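Local atomic coordinates of biogenic amine-binding protein (Rhodnius prolixus, PDB entry 4GE1), a protein that binds biogenic amines such as serotonin and norepinephrine inside a lipocalin barrel, probably sequestering them in the saliva of a blood-feeding insect. Residues T27-G32 / F168-L173; L36-K41 / N64-T69; T90-I95 / I103-L108; I56-S61 / D73-K78. One frame throughout, in Å; residues are numbered along the deposited sequence.

All four contacts belong to one lipocalin barrel built from antiparallel strands. Contact 1 joins the first barrel strand, 23-31, to the short strand 168-169. Contact 2 lies next to it, with centres about 11 Å apart, and ties together the loops after strands 23-31 and 55-64. The two touch through Tyr29 and Phe168. Contacts 4 and 3 are successive hairpins, about 9 Å apart between centres; strands 69-78 and 88-96 are neighbours in the sheet, bonded backbone to backbone. Their centres lie about 21 to 22 Å from those of contacts 1 and 2. Along the chain, contacts 2, 4 and 3 fall between the halves of contact 1. Contacts 3 and 4 bring Arg106, Phe60 and Asp73 to the tryptamine pocket.

Contact 1. Residues T27-G32 / F168-L173; sequences THYKLG and FDATTL
The ring of Phe168 turns its edge to one face of the Tyr29 ring. The rings meet where strand 168-169 pairs antiparallel with strand 23-31, as the late extra strand of a lipocalin does. CD2 of Phe168 lies 3.8 Å from CZ of Tyr29, and the ring planes stand at 76°. This is an offset edge-to-face pair. On one face of the Phe168 ring, toward the rim, lies the backbone N of Ala170; CD1 of Leu173 is at its edge. Tyr29 and Phe168 form a hydrogen-bonded pair, with Tyr29 N to Phe168 O at 3.0 Å and Phe168 N to Tyr29 O also at 3.0 Å. Beyond the rings, the hydroxyl of Tyr29 is bonded to Asp40 and Asn42, and Phe168 also packs on Leu36 and Lys41.

His28 and Asp169 point out of the other face of the sheet, side by side. Their ring and carboxylate planes are only 13° apart. His28 NE2 comes to 3.4 Å from Asp169 OD1, but the angle is too poor for a hydrogen bond. At the edge of the His28 ring, ND1 and Thr27 OG1 are bonded at 2.9 Å, in the ring plane.

A third backbone bond, Ala170 N to Thr27 O, extends the pairing. Here the chain turns: Asp169 OD1 accepts from Thr171 N, an Asx turn, and also from Thr171 OG1 at 2.8 Å.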
loop_
_atom_site.group_PDB
_atom_site.type_symbol
_atom_site.label_atom_id
_atom_site.label_comp_id
_atom_site.label_asym_id
_atom_site.label_seq_id
_atom_site.Cartn_x
_atom_site.Cartn_y
_atom_site.Cartn_z
ATOM N N THR A 27 3.983 -5.965 -5.661
ATOM C CA THR A 27 4.784 -6.986 -6.320
ATOM C C THR A 27 6.024 -7.403 -5.524
ATOM O O THR A 27 6.419 -8.565 -5.547
ATOM C CB THR A 27 5.208 -6.523 -7.725
ATOM O OG1 THR A 27 5.865 -5.251 -7.632
ATOM C CG2 THR A 27 3.984 -6.394 -8.621
ATOM N N HIS A 28 6.635 -6.446 -4.836
ATOM C CA HIS A 28 7.866 -6.684 -4.085
ATOM C C HIS A 28 7.810 -5.857 -2.817
ATOM O O HIS A 28 7.227 -4.769 -2.807
ATOM C CB HIS A 28 9.089 -6.223 -4.878
ATOM C CG HIS A 28 9.244 -6.883 -6.213
ATOM N ND1 HIS A 28 8.419 -6.608 -7.278
ATOM C CD2 HIS A 28 10.145 -7.791 -6.655
ATOM C CE1 HIS A 28 8.799 -7.324 -8.323
ATOM N NE2 HIS A 28 9.842 -8.051 -7.970
ATOM N N TYR A 29 8.435 -6.346 -1.751
ATOM C CA TYR A 29 8.447 -5.580 -0.514
ATOM C C TYR A 29 9.356 -6.111 0.583
ATOM O O TYR A 29 9.594 -7.315 0.697
ATOM C CB TYR A 29 7.025 -5.429 0.032
ATOM C CG TYR A 29 6.366 -6.711 0.480
ATOM C CD1 TYR A 29 6.556 -7.208 1.762
ATOM C CD2 TYR A 29 5.513 -7.408 -0.373
ATOM C CE1 TYR A 29 5.919 -8.372 2.181
ATOM C CE2 TYR A 29 4.871 -8.564 0.037
ATOM C CZ TYR A 29 5.074 -9.048 1.309
ATOM O OH TYR A 29 4.428 -10.215 1.693
ATOM N N LYS A 30 9.855 -5.184 1.389
ATOM C CA LYS A 30 10.572 -5.522 2.605
ATOM C C LYS A 30 9.745 -5.066 3.790
ATOM O O LYS A 30 9.408 -3.886 3.913
ATOM C CB LYS A 30 11.934 -4.841 2.654
ATOM C CG LYS A 30 12.634 -5.002 4.010
ATOM C CD LYS A 30 14.027 -4.408 3.990
ATOM C CE LYS A 30 14.736 -4.599 5.326
ATOM N NZ LYS A 30 15.896 -3.681 5.437
ATOM N N LEU A 31 9.401 -6.018 4.644
ATOM C CA LEU A 31 8.683 -5.744 5.873
ATOM C C LEU A 31 9.618 -5.917 7.077
ATOM O O LEU A 31 10.035 -7.030 7.381
ATOM C CB LEU A 31 7.524 -6.716 5.998
ATOM C CG LEU A 31 6.791 -6.690 7.329
ATOM C CD1 LEU A 31 6.144 -5.332 7.529
ATOM C CD2 LEU A 31 5.753 -7.802 7.362
ATOM N N GLY A 32 9.940 -4.825 7.762
ATOM C CA GLY A 32 10.793 -4.887 8.949
ATOM C C GLY A 32 12.255 -5.269 8.737
ATOM O O GLY A 32 12.729 -5.350 7.607
ATOM N N PHE A 168 11.485 -9.180 -0.772
ATOM C CA PHE A 168 10.717 -10.371 -1.107
ATOM C C PHE A 168 9.944 -10.139 -2.408
ATOM O O PHE A 168 9.192 -9.172 -2.533
ATOM C CB PHE A 168 9.753 -10.746 0.018
ATOM C CG PHE A 168 8.733 -11.781 -0.388
ATOM C CD1 PHE A 168 9.128 -13.068 -0.723
ATOM C CD2 PHE A 168 7.388 -11.469 -0.435
ATOM C CE1 PHE A 168 8.192 -14.027 -1.113
ATOM C CE2 PHE A 168 6.448 -12.418 -0.821
ATOM C CZ PHE A 168 6.856 -13.705 -1.156
ATOM N N ASP A 169 10.133 -11.035 -3.372
ATOM C CA ASP A 169 9.451 -10.959 -4.659
ATOM C C ASP A 169 8.151 -11.749 -4.592
ATOM O O ASP A 169 8.150 -12.980 -4.695
ATOM C CB ASP A 169 10.371 -11.490 -5.763
ATOM C CG ASP A 169 9.687 -11.591 -7.116
ATOM O OD1 ASP A 169 8.553 -11.089 -7.280
ATOM O OD2 ASP A 169 10.304 -12.173 -8.033
ATOM N N ALA A 170 7.044 -11.034 -4.416
ATOM C CA ALA A 170 5.745 -11.667 -4.229
ATOM C C ALA A 170 5.286 -12.377 -5.493
ATOM O O ALA A 170 4.433 -13.262 -5.437
ATOM C CB ALA A 170 4.707 -10.649 -3.773
ATOM N N THR A 171 5.870 -12.005 -6.630
ATOM C CA THR A 171 5.563 -12.672 -7.894
ATOM C C THR A 171 6.198 -14.069 -7.960
ATOM O O THR A 171 6.173 -14.720 -9.004
ATOM C CB THR A 171 5.987 -11.829 -9.140
ATOM O OG1 THR A 171 7.325 -12.167 -9.535
ATOM C CG2 THR A 171 5.885 -10.321 -8.856
ATOM N N THR A 172 6.773 -14.520 -6.846
ATOM C CA THR A 172 7.235 -15.904 -6.739
ATOM C C THR A 172 6.100 -16.794 -6.251
ATOM O O THR A 172 6.023 -17.968 -6.603
ATOM C CB THR A 172 8.437 -16.064 -5.787
ATOM O OG1 THR A 172 8.095 -15.586 -4.479
ATOM C CG2 THR A 172 9.641 -15.300 -6.312
ATOM N N LEU A 173 5.222 -16.229 -5.429
ATOM C CA LEU A 173 4.005 -16.927 -5.046
ATOM C C LEU A 173 3.229 -17.194 -6.336
ATOM O O LEU A 173 2.726 -18.301 -6.562
ATOM C CB LEU A 173 3.186 -16.082 -4.070
ATOM C CG LEU A 173 3.917 -15.622 -2.804
ATOM C CD1 LEU A 173 3.095 -14.616 -2.053
ATOM C CD2 LEU A 173 4.223 -16.795 -1.921
#

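Contact 2. Residues L36-K41 / N64-T69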
loop_
_atom_site.group_PDB
_atom_site.type_symbol
_atom_site.label_atom_id
_atom_site.label_comp_id
_atom_site.label_asym_id
_atom_site.label_seq_id
_atom_site.Cartn_x
_atom_site.Cartn_y
_atom_site.Cartn_z
ATOM N N LEU A 36 11.879 -12.640 6.500
ATOM C CA LEU A 36 10.433 -12.801 6.345
ATOM C C LEU A 36 9.963 -14.233 6.657
ATOM O O LEU A 36 10.522 -15.202 6.140
ATOM C CB LEU A 36 10.035 -12.402 4.925
ATOM C CG LEU A 36 8.629 -11.875 4.634
ATOM C CD1 LEU A 36 8.260 -10.725 5.563
ATOM C CD2 LEU A 36 8.544 -11.439 3.176
ATOM N N GLU A 37 8.940 -14.350 7.506
ATOM C CA GLU A 37 8.276 -15.630 7.765
ATOM C C GLU A 37 7.129 -15.841 6.777
ATOM O O GLU A 37 6.518 -14.882 6.307
ATOM C CB GLU A 37 7.709 -15.690 9.185
ATOM C CG GLU A 37 8.732 -15.791 10.303
ATOM C CD GLU A 37 8.087 -15.608 11.662
ATOM O OE1 GLU A 37 6.842 -15.482 11.709
ATOM O OE2 GLU A 37 8.817 -15.593 12.675
ATOM N N VAL A 38 6.810 -17.102 6.498
ATOM C CA VAL A 38 5.822 -17.420 5.475
ATOM C C VAL A 38 4.461 -16.746 5.727
ATOM O O VAL A 38 3.737 -16.406 4.785
ATOM C CB VAL A 38 5.676 -18.949 5.295
ATOM C CG1 VAL A 38 5.217 -19.598 6.586
ATOM C CG2 VAL A 38 4.723 -19.250 4.133
ATOM N N GLY A 39 4.129 -16.538 6.998
ATOM C CA GLY A 39 2.908 -15.851 7.380
ATOM C C GLY A 39 2.834 -14.421 6.859
ATOM O O GLY A 39 1.745 -13.859 6.685
ATOM N N ASP A 40 3.990 -13.817 6.606
ATOM C CA ASP A 40 4.010 -12.459 6.065
ATOM C C ASP A 40 4.387 -12.428 4.593
ATOM O O ASP A 40 4.773 -11.386 4.068
ATOM C CB ASP A 40 4.947 -11.560 6.865
ATOM C CG ASP A 40 4.508 -11.400 8.302
ATOM O OD1 ASP A 40 3.316 -11.108 8.539
ATOM O OD2 ASP A 40 5.360 -11.579 9.197
ATOM N N LYS A 41 4.282 -13.577 3.933
ATOM C CA LYS A 41 4.447 -13.631 2.486
ATOM C C LYS A 41 3.068 -13.653 1.823
ATOM O O LYS A 41 2.419 -14.699 1.756
ATOM C CB LYS A 41 5.300 -14.842 2.090
ATOM C CG LYS A 41 6.751 -14.699 2.556
ATOM C CD LYS A 41 7.650 -15.846 2.119
ATOM C CE LYS A 41 9.066 -15.593 2.622
ATOM N NZ LYS A 41 10.021 -16.659 2.244
ATOM N N ASN A 64 -2.768 -14.827 1.894
ATOM C CA ASN A 64 -1.626 -15.689 2.226
ATOM C C ASN A 64 -1.812 -17.099 1.654
ATOM O O ASN A 64 -2.613 -17.874 2.167
ATOM C CB ASN A 64 -1.439 -15.768 3.742
ATOM C CG ASN A 64 -0.169 -16.523 4.137
ATOM O OD1 ASN A 64 -0.163 -17.750 4.226
ATOM N ND2 ASN A 64 0.912 -15.787 4.362
ATOM N N PRO A 65 -1.084 -17.427 0.578
ATOM C CA PRO A 65 -1.185 -18.740 -0.071
ATOM C C PRO A 65 -0.851 -19.928 0.844
ATOM O O PRO A 65 -1.490 -20.977 0.728
ATOM C CB PRO A 65 -0.164 -18.646 -1.207
ATOM C CG PRO A 65 -0.048 -17.180 -1.483
ATOM C CD PRO A 65 -0.177 -16.523 -0.147
ATOM N N ASN A 66 0.127 -19.786 1.734
ATOM C CA ASN A 66 0.476 -20.903 2.612
ATOM C C ASN A 66 -0.697 -21.311 3.501
ATOM O O ASN A 66 -0.944 -22.497 3.704
ATOM C CB ASN A 66 1.723 -20.603 3.462
ATOM C CG ASN A 66 2.049 -21.732 4.427
ATOM O OD1 ASN A 66 2.464 -22.813 4.011
ATOM N ND2 ASN A 66 1.855 -21.487 5.723
ATOM N N ALA A 67 -1.421 -20.323 4.017
ATOM C CA ALA A 67 -2.564 -20.584 4.886
ATOM C C ALA A 67 -3.883 -20.536 4.106
ATOM O O ALA A 67 -4.935 -20.927 4.613
ATOM C CB ALA A 67 -2.590 -19.596 6.042
ATOM N N LYS A 68 -3.813 -20.068 2.866
ATOM C CA LYS A 68 -5.008 -19.894 2.049
ATOM C C LYS A 68 -6.032 -19.044 2.794
ATOM O O LYS A 68 -7.200 -19.419 2.943
ATOM C CB LYS A 68 -5.614 -21.247 1.675
ATOM C CG LYS A 68 -4.741 -22.093 0.768
ATOM C CD LYS A 68 -5.525 -23.264 0.207
ATOM C CE LYS A 68 -4.654 -24.159 -0.655
ATOM N NZ LYS A 68 -3.730 -24.998 0.168
ATOM N N THR A 69 -5.587 -17.896 3.281
ATOM C CA THR A 69 -6.483 -17.022 4.014
ATOM C C THR A 69 -6.317 -15.571 3.591
ATOM O O THR A 69 -5.268 -15.165 3.085
ATOM C CB THR A 69 -6.275 -17.142 5.535
ATOM O OG1 THR A 69 -4.946 -16.736 5.863
ATOM C CG2 THR A 69 -6.491 -18.584 6.000
HETATM O O HOH W 1 2.325 -17.497 2.035
#
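Asn64 sends its amide nitrogen into a turn of the 36-41 loop, where three carbonyl oxygens lie close by. Only one of them is bonded across the contact. ND2 donates to Val38 O at 2.9 Å, on a lone pair of the carbonyl and nearly in the plane of the Asn64 amide. Gly39 O at 3.1 Å and Lys41 O at 3.2 Å from ND2 are close, but the angles are poor. CG of Asn64 is anti to its backbone N (chi1 -173°), which puts CG on the side of the turn. The other end of the amide fixes its rotation: OD1 accepts from the backbone N of Ala67, an Asx motif within the 64-69 loop. Asn64 is thus a buried polar link between two loops. Its ND2 has a further bond, to OD1 of Asn42.

Val38 O serves two donors, because the backbone N of Lys41 also bonds to it within the short 3-10 turn. A water also links the two loops. It donates to Lys41 O at 2.8 Å and accepts from Asn66 N at 3.2 Å.

The apolar part is small and near the surface. CG2 of Val38 meets CB of Asn66 at 3.4 Å, and the two side chains cross at about a right angle.

The contact joins the link between strands 23-31 and 43-50 to the turn between strands 55-64 and 69-78. Beside it, Pro65 packs on Leu173 and Lys176, and Leu36 and Asp40 lean on Leu31 of strand 23-31.

Contact 3. Residues T90-I95 / I103-L108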
loop_
_atom_site.group_PDB
_atom_site.type_symbol
_atom_site.label_atom_id
_atom_site.label_comp_id
_atom_site.label_asym_id
_atom_site.label_seq_id
_atom_site.Cartn_x
_atom_site.Cartn_y
_atom_site.Cartn_z
ATOM N N THR A 90 -0.720 11.205 6.113
ATOM C CA THR A 90 -1.048 10.312 7.203
ATOM C C THR A 90 -2.459 9.760 7.004
ATOM O O THR A 90 -3.364 10.458 6.537
ATOM C CB THR A 90 -0.968 11.038 8.551
ATOM O OG1 THR A 90 0.214 11.847 8.585
ATOM C CG2 THR A 90 -0.920 10.030 9.689
ATOM N N ALA A 91 -2.638 8.499 7.354
ATOM C CA ALA A 91 -3.933 7.861 7.216
ATOM C C ALA A 91 -4.257 7.100 8.487
ATOM O O ALA A 91 -3.360 6.684 9.224
ATOM C CB ALA A 91 -3.939 6.932 6.011
ATOM N N LYS A 92 -5.543 6.972 8.770
ATOM C CA LYS A 92 -6.009 6.032 9.771
ATOM C C LYS A 92 -6.243 4.720 9.022
ATOM O O LYS A 92 -6.985 4.676 8.031
ATOM C CB LYS A 92 -7.304 6.532 10.415
ATOM C CG LYS A 92 -7.910 5.584 11.451
ATOM C CD LYS A 92 -6.863 5.149 12.469
ATOM C CE LYS A 92 -7.460 4.995 13.857
ATOM N NZ LYS A 92 -7.887 6.309 14.404
ATOM N N ASN A 93 -5.579 3.659 9.456
ATOM C CA ASN A 93 -5.769 2.369 8.810
ATOM C C ASN A 93 -6.453 1.406 9.763
ATOM O O ASN A 93 -6.037 1.240 10.912
ATOM C CB ASN A 93 -4.451 1.810 8.265
ATOM C CG ASN A 93 -4.622 0.444 7.594
ATOM O OD1 ASN A 93 -4.540 -0.588 8.247
ATOM N ND2 ASN A 93 -4.852 0.443 6.288
ATOM N N VAL A 94 -7.533 0.805 9.278
ATOM C CA VAL A 94 -8.363 -0.064 10.090
ATOM C C VAL A 94 -8.312 -1.488 9.553
ATOM O O VAL A 94 -8.605 -1.732 8.380
ATOM C CB VAL A 94 -9.822 0.432 10.096
ATOM C CG1 VAL A 94 -10.644 -0.321 11.134
ATOM C CG2 VAL A 94 -9.865 1.929 10.367
ATOM N N ILE A 95 -7.912 -2.423 10.409
ATOM C CA ILE A 95 -7.921 -3.834 10.051
ATOM C C ILE A 95 -9.347 -4.311 10.266
ATOM O O ILE A 95 -9.895 -4.146 11.357
ATOM C CB ILE A 95 -6.974 -4.652 10.951
ATOM C CG1 ILE A 95 -5.586 -4.010 11.017
ATOM C CG2 ILE A 95 -6.897 -6.100 10.493
ATOM C CD1 ILE A 95 -4.905 -3.883 9.679
ATOM N N ILE A 103 -11.461 -4.891 13.485
ATOM C CA ILE A 103 -10.632 -5.735 14.337
ATOM C C ILE A 103 -9.653 -4.879 15.156
ATOM O O ILE A 103 -9.527 -5.051 16.372
ATOM C CB ILE A 103 -9.837 -6.754 13.498
ATOM C CG1 ILE A 103 -10.782 -7.793 12.888
ATOM C CG2 ILE A 103 -8.777 -7.444 14.345
ATOM C CD1 ILE A 103 -10.082 -8.851 12.063
ATOM N N ASP A 104 -8.973 -3.953 14.475
ATOM C CA ASP A 104 -7.974 -3.076 15.091
ATOM C C ASP A 104 -7.754 -1.867 14.187
ATOM O O ASP A 104 -8.177 -1.872 13.017
ATOM C CB ASP A 104 -6.648 -3.825 15.280
ATOM C CG ASP A 104 -5.695 -3.120 16.246
ATOM O OD1 ASP A 104 -5.977 -1.976 16.666
ATOM O OD2 ASP A 104 -4.652 -3.719 16.586
ATOM N N GLU A 105 -7.100 -0.837 14.729
ATOM C CA GLU A 105 -6.826 0.394 13.986
ATOM C C GLU A 105 -5.458 0.993 14.364
ATOM O O GLU A 105 -4.933 0.770 15.473
ATOM C CB GLU A 105 -7.942 1.428 14.218
ATOM C CG GLU A 105 -8.179 1.796 15.694
ATOM C CD GLU A 105 -9.431 2.658 15.915
ATOM O OE1 GLU A 105 -9.307 3.901 15.989
ATOM O OE2 GLU A 105 -10.538 2.090 16.051
ATOM N N ARG A 106 -4.884 1.758 13.443
ATOM C CA ARG A 106 -3.575 2.351 13.657
ATOM C C ARG A 106 -3.400 3.556 12.754
ATOM O O ARG A 106 -4.163 3.763 11.800
ATOM C CB ARG A 106 -2.507 1.332 13.303
ATOM C CG ARG A 106 -2.580 0.934 11.852
ATOM C CD ARG A 106 -1.912 -0.392 11.582
ATOM N NE ARG A 106 -2.416 -0.971 10.338
ATOM C CZ ARG A 106 -1.775 -1.890 9.624
ATOM N NH1 ARG A 106 -0.591 -2.332 10.029
ATOM N NH2 ARG A 106 -2.314 -2.361 8.505
ATOM N N THR A 107 -2.374 4.343 13.052
ATOM C CA THR A 107 -1.999 5.469 12.214
ATOM C C THR A 107 -0.815 5.066 11.343
ATOM O O THR A 107 0.151 4.479 11.835
ATOM C CB THR A 107 -1.581 6.661 13.079
ATOM O OG1 THR A 107 -2.591 6.904 14.064
ATOM C CG2 THR A 107 -1.385 7.903 12.231
ATOM N N LEU A 108 -0.892 5.376 10.054
ATOM C CA LEU A 108 0.193 5.069 9.129
ATOM C C LEU A 108 0.697 6.327 8.440
ATOM O O LEU A 108 -0.086 7.087 7.859
ATOM C CB LEU A 108 -0.262 4.060 8.071
ATOM C CG LEU A 108 -0.623 2.660 8.566
ATOM C CD1 LEU A 108 -1.113 1.767 7.436
ATOM C CD2 LEU A 108 0.575 2.047 9.224
#
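Asn93 OD1 is gripped by two nitrogens of Arg106. NH2 lies at 2.9 Å from OD1 and NE at 3.0 Å. The oxygen sits at the guanidinium edge, close to its plane, whereas both donors reach it from one face of the amide. The two flat groups are turned 59° apart. The amide's other end, ND2, bonds to Ser75 OG and Asp73 OD2 on the neighbouring strand, so Asn93 ties Arg106 to the pocket aspartate. Both guanidinium faces are lined: Ile95 CG1 and CD1 on one, Leu108 CD1 on the opposite one. CD1 of Ile95 is 3.2 Å from Arg106 NH2. Arg106 belongs to the tryptamine site and touches the ligand.

These residues face the barrel interior on the hairpin of strands 88-96 and 102-115, neighbouring antiparallel strands of the lipocalin barrel. Backbone bonds join Ala91 with Leu108 and Asn93 with Arg106. At the far end the pairing is disturbed. Ile95 O accepts from the N of both Ile103 and Asp104, a classic beta bulge.

On the outer face Lys92 bends back across Glu105. The first turn in its chain is at chi2 (50°), and NZ forms a salt bridge with Glu105 OE1 at 3.2 Å. Glu105 OE2 bonds to the hydroxyl of Tyr195. Nearby, the methyls Thr90 CG2 and Thr107 CG2 press together at 3.3 Å, closer than usual van der Waals contact.

Contact 4. Residues I56-S61 / D73-K78; sequences IKEVFS and DISFAK. With TSS (2-(1H-indol-3-yl)ethanamine), chain E.
Asp73 holds CG between its backbone N and carbonyl carbon (chi1 58°), while Phe60 puts CG anti to its carbonyl carbon (chi1 -61°). These settings put both CG atoms on the pocket side, where carboxylate and ring planes lie 21° apart. OD2 of Asp73 lies 3.0 Å from CD1 of Phe60, a close approach. The same OD2 accepts a hydrogen bond from the tryptamine amine N1 at 2.7 Å. That amine hangs over the centre of the Phe60 ring, 3.0 Å above its plane. If the amine is protonated, the placing is consistent with a cation-pi contact together with the charge pairing to Asp73. With Asn93 at OD2 and Asn62 donating to OD1, both carboxylate oxygens are held. Phe46 stacks on Phe60, and the ligand is also bonded to Gln139 OE1.

Strands 55-64 and 69-78 form a hairpin of the lipocalin barrel. Its backbone is joined at Ile56 with Ala77, Glu58 with Ser75, and Phe60 with Asp73. The bond from Phe60 N to Asp73 O is 2.8 Å; the return bond, Asp73 N to Phe60 O, is weak.

The outer face is largely apolar. CG2 of Val59 meets CG2 of Ile74 at 4.0 Å, and Val59 also packs on Leu184, Leu187 and Leu188 of helix 181-189. The extended Lys57 runs alongside Phe76, CE to CE2 at 4.1 Å, and its NZ ends in a salt bridge with Glu196.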
loop_
_atom_site.group_PDB
_atom_site.type_symbol
_atom_site.label_atom_id
_atom_site.label_comp_id
_atom_site.label_asym_id
_atom_site.label_seq_id
_atom_site.Cartn_x
_atom_site.Cartn_y
_atom_site.Cartn_z
ATOM N N ILE A 56 -10.163 10.312 0.817
ATOM C CA ILE A 56 -9.449 9.242 0.126
ATOM C C ILE A 56 -9.679 7.938 0.873
ATOM O O ILE A 56 -9.609 7.892 2.098
ATOM C CB ILE A 56 -7.939 9.544 -0.028
ATOM C CG1 ILE A 56 -7.724 10.712 -0.994
ATOM C CG2 ILE A 56 -7.189 8.325 -0.541
ATOM C CD1 ILE A 56 -7.802 12.050 -0.338
ATOM N N LYS A 57 -9.973 6.877 0.135
ATOM C CA LYS A 57 -10.321 5.609 0.752
ATOM C C LYS A 57 -9.560 4.519 0.036
ATOM O O LYS A 57 -9.542 4.495 -1.187
ATOM C CB LYS A 57 -11.829 5.369 0.633
ATOM C CG LYS A 57 -12.319 4.094 1.304
ATOM C CD LYS A 57 -13.831 4.160 1.484
ATOM C CE LYS A 57 -14.377 2.955 2.221
ATOM N NZ LYS A 57 -15.859 3.088 2.385
ATOM N N GLU A 58 -8.909 3.632 0.789
ATOM C CA GLU A 58 -8.077 2.603 0.171
ATOM C C GLU A 58 -8.334 1.249 0.818
ATOM O O GLU A 58 -8.134 1.084 2.020
ATOM C CB GLU A 58 -6.594 2.965 0.280
ATOM C CG GLU A 58 -6.280 4.430 -0.009
ATOM C CD GLU A 58 -4.786 4.725 0.020
ATOM O OE1 GLU A 58 -4.069 4.267 -0.895
ATOM O OE2 GLU A 58 -4.335 5.412 0.962
ATOM N N VAL A 59 -8.791 0.292 0.016
ATOM C CA VAL A 59 -9.190 -1.004 0.542
ATOM C C VAL A 59 -8.237 -2.095 0.088
ATOM O O VAL A 59 -8.010 -2.261 -1.114
ATOM C CB VAL A 59 -10.622 -1.368 0.122
ATOM C CG1 VAL A 59 -10.964 -2.773 0.586
ATOM C CG2 VAL A 59 -11.616 -0.363 0.695
ATOM N N PHE A 60 -7.679 -2.825 1.054
ATOM C CA PHE A 60 -6.661 -3.838 0.770
ATOM C C PHE A 60 -7.188 -5.265 0.941
ATOM O O PHE A 60 -7.864 -5.576 1.919
ATOM C CB PHE A 60 -5.441 -3.652 1.683
ATOM C CG PHE A 60 -4.737 -2.318 1.520
ATOM C CD1 PHE A 60 -5.213 -1.185 2.157
ATOM C CD2 PHE A 60 -3.576 -2.214 0.766
ATOM C CE1 PHE A 60 -4.561 0.036 2.023
ATOM C CE2 PHE A 60 -2.916 -0.988 0.625
ATOM C CZ PHE A 60 -3.409 0.130 1.251
ATOM N N SER A 61 -6.877 -6.117 -0.030
ATOM C CA SER A 61 -7.065 -7.554 0.102
ATOM C C SER A 61 -5.688 -8.224 0.227
ATOM O O SER A 61 -4.882 -8.179 -0.702
ATOM C CB SER A 61 -7.827 -8.099 -1.116
ATOM O OG SER A 61 -7.698 -9.502 -1.237
ATOM N N ASP A 73 -7.826 -4.633 5.156
ATOM C CA ASP A 73 -7.668 -3.376 5.887
ATOM C C ASP A 73 -8.038 -2.190 5.006
ATOM O O ASP A 73 -8.101 -2.305 3.777
ATOM C CB ASP A 73 -6.262 -3.224 6.521
ATOM C CG ASP A 73 -5.136 -3.293 5.512
ATOM O OD1 ASP A 73 -4.623 -4.410 5.274
ATOM O OD2 ASP A 73 -4.728 -2.230 4.981
ATOM N N ILE A 74 -8.325 -1.059 5.637
ATOM C CA ILE A 74 -8.774 0.106 4.888
ATOM C C ILE A 74 -8.105 1.355 5.408
ATOM O O ILE A 74 -8.105 1.607 6.614
ATOM C CB ILE A 74 -10.298 0.296 4.999
ATOM C CG1 ILE A 74 -11.029 -1.011 4.657
ATOM C CG2 ILE A 74 -10.756 1.449 4.105
ATOM C CD1 ILE A 74 -12.531 -0.973 4.952
ATOM N N SER A 75 -7.547 2.141 4.495
ATOM C CA SER A 75 -6.994 3.435 4.866
ATOM C C SER A 75 -7.980 4.547 4.563
ATOM O O SER A 75 -8.536 4.617 3.459
ATOM C CB SER A 75 -5.687 3.707 4.131
ATOM O OG SER A 75 -4.687 2.807 4.543
ATOM N N PHE A 76 -8.186 5.417 5.548
ATOM C CA PHE A 76 -9.025 6.594 5.373
ATOM C C PHE A 76 -8.159 7.833 5.550
ATOM O O PHE A 76 -7.424 7.949 6.538
ATOM C CB PHE A 76 -10.134 6.640 6.423
ATOM C CG PHE A 76 -10.984 5.407 6.473
ATOM C CD1 PHE A 76 -10.580 4.299 7.202
ATOM C CD2 PHE A 76 -12.207 5.366 5.818
ATOM C CE1 PHE A 76 -11.373 3.162 7.266
ATOM C CE2 PHE A 76 -13.007 4.234 5.871
ATOM C CZ PHE A 76 -12.591 3.126 6.596
ATOM N N ALA A 77 -8.242 8.753 4.597
ATOM C CA ALA A 77 -7.543 10.026 4.717
ATOM C C ALA A 77 -8.361 11.124 4.072
ATOM O O ALA A 77 -9.414 10.868 3.475
ATOM C CB ALA A 77 -6.172 9.951 4.077
ATOM N N LYS A 78 -7.871 12.349 4.212
ATOM C CA LYS A 78 -8.470 13.502 3.571
ATOM C C LYS A 78 -7.364 14.285 2.894
ATOM O O LYS A 78 -6.198 14.175 3.272
ATOM C CB LYS A 78 -9.206 14.374 4.589
ATOM C CG LYS A 78 -10.298 13.633 5.348
ATOM C CD LYS A 78 -11.038 14.539 6.321
ATOM C CE LYS A 78 -12.221 15.218 5.661
ATOM N NZ LYS A 78 -13.056 15.934 6.667
HETATM N N1 TSS E . -2.355 -2.040 3.739
HETATM C CA TSS E . -1.376 -1.644 4.722
HETATM C CB TSS E . 0.017 -1.396 4.233
HETATM C CG TSS E . 0.182 -0.748 2.895
HETATM C CD1 TSS E . 0.662 -1.348 1.739
HETATM N NE1 TSS E . 0.679 -0.439 0.742
HETATM C CE2 TSS E . 0.201 0.767 1.214
HETATM C CD2 TSS E . -0.109 0.606 2.541
HETATM C CZ2 TSS E . 0.003 2.022 0.577
HETATM C CH2 TSS E . -0.494 3.101 1.303
HETATM C CZ3 TSS E . -0.808 2.936 2.654
HETATM C CE3 TSS E . -0.620 1.698 3.279
#